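Local coordinates for CAS6A (Thermus thermophilus, PDB 4C97), which probably acts as a Cas6 endoribonuclease that processes CRISPR RNA in antiviral defence, at residues R168-L171 with L172-T176; T208-E211 with A212-S216. The protein carries 1 engineered substitution. One frame throughout, in Å; residues are numbered along the deposited sequence.

Interaction 1 of 2, residues R168-L171 with L172-T176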
# COMPACT_ATOMS: atom_id res chain seq x y z
N ARG A 168 -8.48 1.72 19.07
CA ARG A 168 -9.21 1.96 17.83
C ARG A 168 -10.00 3.27 17.92
O ARG A 168 -9.95 4.11 17.01
CB ARG A 168 -10.15 0.79 17.53
CG ARG A 168 -11.15 1.04 16.42
CD ARG A 168 -12.03 -0.19 16.14
NE ARG A 168 -11.33 -1.20 15.35
CZ ARG A 168 -11.46 -1.36 14.03
NH1 ARG A 168 -12.30 -0.61 13.32
NH2 ARG A 168 -10.77 -2.31 13.42
N GLU A 169 -10.72 3.45 19.02
CA GLU A 169 -11.56 4.62 19.17
C GLU A 169 -10.72 5.89 19.13
O GLU A 169 -11.07 6.88 18.46
CB GLU A 169 -12.37 4.54 20.48
CG GLU A 169 -13.53 5.51 20.57
CD GLU A 169 -13.13 6.91 20.98
OE1 GLU A 169 -12.04 7.10 21.56
OE2 GLU A 169 -13.93 7.84 20.73
N ALA A 170 -9.60 5.88 19.85
CA ALA A 170 -8.69 7.02 19.79
C ALA A 170 -8.17 7.28 18.38
O ALA A 170 -8.18 8.41 17.89
CB ALA A 170 -7.54 6.81 20.72
N LEU A 171 -7.71 6.22 17.72
CA LEU A 171 -7.12 6.40 16.40
C LEU A 171 -8.14 6.97 15.42
O LEU A 171 -7.84 7.91 14.68
CB LEU A 171 -6.59 5.07 15.86
CG LEU A 171 -5.36 4.52 16.56
CD1 LEU A 171 -5.17 3.07 16.22
CD2 LEU A 171 -4.10 5.35 16.21
N LEU A 172 -9.35 6.41 15.42
CA LEU A 172 -10.33 6.79 14.41
C LEU A 172 -11.05 8.08 14.73
O LEU A 172 -11.33 8.87 13.84
CB LEU A 172 -11.35 5.68 14.21
CG LEU A 172 -10.77 4.35 13.73
CD1 LEU A 172 -11.91 3.44 13.26
CD2 LEU A 172 -9.73 4.52 12.65
N GLU A 173 -11.35 8.31 16.01
CA GLU A 173 -12.19 9.44 16.40
C GLU A 173 -11.41 10.68 16.83
O GLU A 173 -11.87 11.79 16.63
CB GLU A 173 -13.14 9.05 17.54
CG GLU A 173 -14.09 7.93 17.17
CD GLU A 173 -14.97 8.29 15.97
OE1 GLU A 173 -15.47 9.43 15.92
OE2 GLU A 173 -15.14 7.44 15.07
N ARG A 174 -10.23 10.49 17.43
CA ARG A 174 -9.54 11.65 18.00
C ARG A 174 -8.43 12.21 17.10
O ARG A 174 -8.07 13.38 17.20
CB ARG A 174 -9.02 11.33 19.41
CG ARG A 174 -8.64 12.56 20.19
CD ARG A 174 -8.42 12.27 21.67
NE ARG A 174 -7.13 11.62 21.93
CZ ARG A 174 -6.98 10.39 22.43
NH1 ARG A 174 -8.02 9.62 22.73
NH2 ARG A 174 -5.76 9.92 22.64
N THR A 175 -7.90 11.38 16.21
CA THR A 175 -6.82 11.83 15.34
C THR A 175 -7.29 12.99 14.50
O THR A 175 -8.40 12.96 13.95
CB THR A 175 -6.27 10.71 14.44
OG1 THR A 175 -5.84 9.62 15.25
CG2 THR A 175 -5.06 11.19 13.62
N THR A 176 -6.45 14.01 14.41
CA THR A 176 -6.73 15.19 13.61
C THR A 176 -5.70 15.32 12.49
O THR A 176 -4.82 14.47 12.32
CB THR A 176 -6.79 16.47 14.47
OG1 THR A 176 -7.34 17.53 13.69
CG2 THR A 176 -5.41 16.89 14.97
O HOH W 1 -10.95 9.34 22.29
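R168 O accepts the amide of L172 at 2.9 Å, and E169 O takes that of E173 in the same i to i+4 pattern near the C-terminal end of helix 165-174, which leads into strand 176-186 of the ferredoxin-like C-terminal half of Cas6. The helix then widens into a pi-type turn. A170 O receives R174 N and, more weakly, T175 N at 3.4 Å. With that amide turned to A170, L171 O is served instead by a hydroxyl: T175 OG1 donates to it at 2.7 Å. A chi1 of -56° sets OG1 beside the residue's own backbone N and opposite its carbonyl carbon, facing the turn it closes.

Nonpolar contacts follow the same spacing. L172 CD1 lies 4.0 Å from R168 CG, beside an arginine whose far end pairs with E156, while L172 also packs on L148 of helix 144-158. At the solvent side, E169 bends at chi2 and brings OE2 within 3.5 Å of E173 CB, the two side chains roughly perpendicular.

Polar ends meet through water. The R174 chain bends at chi3 (76°), which brings NH1 to 3.5 Å from A170 CB, with NE and NH2 engaged by P205 and E211. That leaves NH1 to donate, in the guanidinium plane, to a water at 3.0 Å, and the same water donates a hydrogen bond to E169 OE1 at 2.6 Å.

Interaction 2 of 2, residues T208-E211 with A212-S216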
# COMPACT_ATOMS: atom_id res chain seq x y z
N THR A 208 -1.80 7.90 24.32
CA THR A 208 -1.05 7.04 25.23
C THR A 208 0.13 6.45 24.47
O THR A 208 0.17 6.51 23.24
CB THR A 208 -1.90 5.91 25.73
OG1 THR A 208 -2.21 5.04 24.64
CG2 THR A 208 -3.19 6.42 26.36
N GLU A 209 1.09 5.86 25.17
CA GLU A 209 2.21 5.20 24.50
C GLU A 209 1.69 4.12 23.55
O GLU A 209 2.12 4.05 22.40
CB GLU A 209 3.20 4.57 25.49
CG GLU A 209 4.42 3.91 24.78
CD GLU A 209 5.48 3.36 25.73
OE1 GLU A 209 5.32 3.48 26.96
OE2 GLU A 209 6.48 2.80 25.24
N GLU A 210 0.75 3.30 24.02
CA GLU A 210 0.19 2.23 23.21
C GLU A 210 -0.47 2.77 21.93
O GLU A 210 -0.26 2.27 20.81
CB GLU A 210 -0.82 1.44 24.05
CG GLU A 210 -1.47 0.29 23.31
CD GLU A 210 -2.49 -0.47 24.14
OE1 GLU A 210 -3.14 0.16 25.00
OE2 GLU A 210 -2.64 -1.70 23.93
N GLU A 211 -1.26 3.82 22.09
CA GLU A 211 -1.91 4.45 20.94
C GLU A 211 -0.91 5.00 19.92
O GLU A 211 -1.09 4.85 18.70
CB GLU A 211 -2.83 5.57 21.43
CG GLU A 211 -4.11 5.05 22.12
CD GLU A 211 -4.86 6.12 22.91
OE1 GLU A 211 -4.42 7.29 22.91
OE2 GLU A 211 -5.88 5.77 23.55
N ALA A 212 0.12 5.67 20.42
CA ALA A 212 1.15 6.25 19.56
C ALA A 212 1.95 5.14 18.84
O ALA A 212 2.35 5.27 17.68
CB ALA A 212 2.08 7.16 20.39
N LEU A 213 2.17 4.03 19.55
CA LEU A 213 2.79 2.88 18.89
C LEU A 213 1.93 2.30 17.75
O LEU A 213 2.44 2.04 16.64
CB LEU A 213 3.11 1.78 19.90
CG LEU A 213 4.04 0.74 19.31
CD1 LEU A 213 5.42 1.32 19.05
CD2 LEU A 213 4.11 -0.48 20.24
N TRP A 214 0.64 2.09 18.02
CA TRP A 214 -0.26 1.64 16.98
C TRP A 214 -0.29 2.63 15.81
O TRP A 214 -0.27 2.22 14.65
CB TRP A 214 -1.67 1.44 17.56
CG TRP A 214 -1.85 0.06 18.11
CD1 TRP A 214 -1.63 -0.36 19.40
CD2 TRP A 214 -2.26 -1.12 17.38
NE1 TRP A 214 -1.88 -1.71 19.52
CE2 TRP A 214 -2.26 -2.20 18.29
CE3 TRP A 214 -2.61 -1.34 16.04
CZ2 TRP A 214 -2.62 -3.48 17.91
CZ3 TRP A 214 -2.97 -2.62 15.67
CH2 TRP A 214 -2.97 -3.67 16.60
N LEU A 215 -0.35 3.93 16.09
CA LEU A 215 -0.30 4.91 14.99
C LEU A 215 0.95 4.70 14.12
O LEU A 215 0.88 4.62 12.87
CB LEU A 215 -0.38 6.34 15.52
CG LEU A 215 -0.40 7.44 14.46
CD1 LEU A 215 -1.64 7.37 13.55
CD2 LEU A 215 -0.30 8.80 15.12
N SER A 216 2.09 4.53 14.79
CA SER A 216 3.33 4.31 14.04
C SER A 216 3.30 3.02 13.22
O SER A 216 3.82 2.96 12.09
CB SER A 216 4.56 4.35 14.96
OG SER A 216 4.65 3.22 15.80
O HOH W 2 -1.67 -3.20 22.01
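E210 runs out straight, with CG opposite its backbone N (chi1 -180°), and W214 swings its indole to chi1 -88°; these torsions lay the two side chains next to each other, pointing the same way, one turn apart on helix 209-225. This is the start of the helix between core strands 199-203 and 238-241 of a ferredoxin-like β-α-β-β-α-β fold, and it opens with a capping box. T208 is the N-cap: its OG1 accepts E211 N at 3.0 Å, and its amide returns a bond of the same length to E211 OE1. That amide comes from above the carboxylate plane, 55° out of it. OE1 also forms a salt bridge with R174, so a buried carboxylate oxygen has two donors.

Regular backbone bonds continue from the cap. T208 O, E209 O, E210 O and E211 O accept the amides of A212, L213, W214 and L215, and S216 OG adds a 2.6 Å bond to L213 O.

Several neighbours place the indole. W214 CD1 sits 3.3 Å from E210 O, which lies at the ring edge close to its plane, and 4.0 Å from E210 CG. F114 meets the ring edge-to-face, and L152 and L155 of helix 144-158 pack on it. A water links the pyrrole nitrogen to the glutamate: NE1 donates to it at 2.9 Å in the ring plane, and it donates onward to E210 OE2 at 2.6 Å.

How the interactions relate
Interactions 1 and 2, with centres about 11 Å apart, belong to adjoining helices of the same ferredoxin-like domain, and E211 joins them. R174 NH2 of interaction 1 forms a salt bridge with E211 OE1 at 3.0 Å, so the carboxylate that completes the capping box of 208-211 also ties the end of helix 165-174 to the start of helix 209-225. The other carboxylate oxygen, E211 OE2, packs 3.4 Å from A170 CB. Beneath this polar link the interface turns nonpolar, with L171 CD2 lying 3.9 Å from L215 CB. The centres of both contacts lie on the same side of the chain's centre, 21 and 20 Å from it.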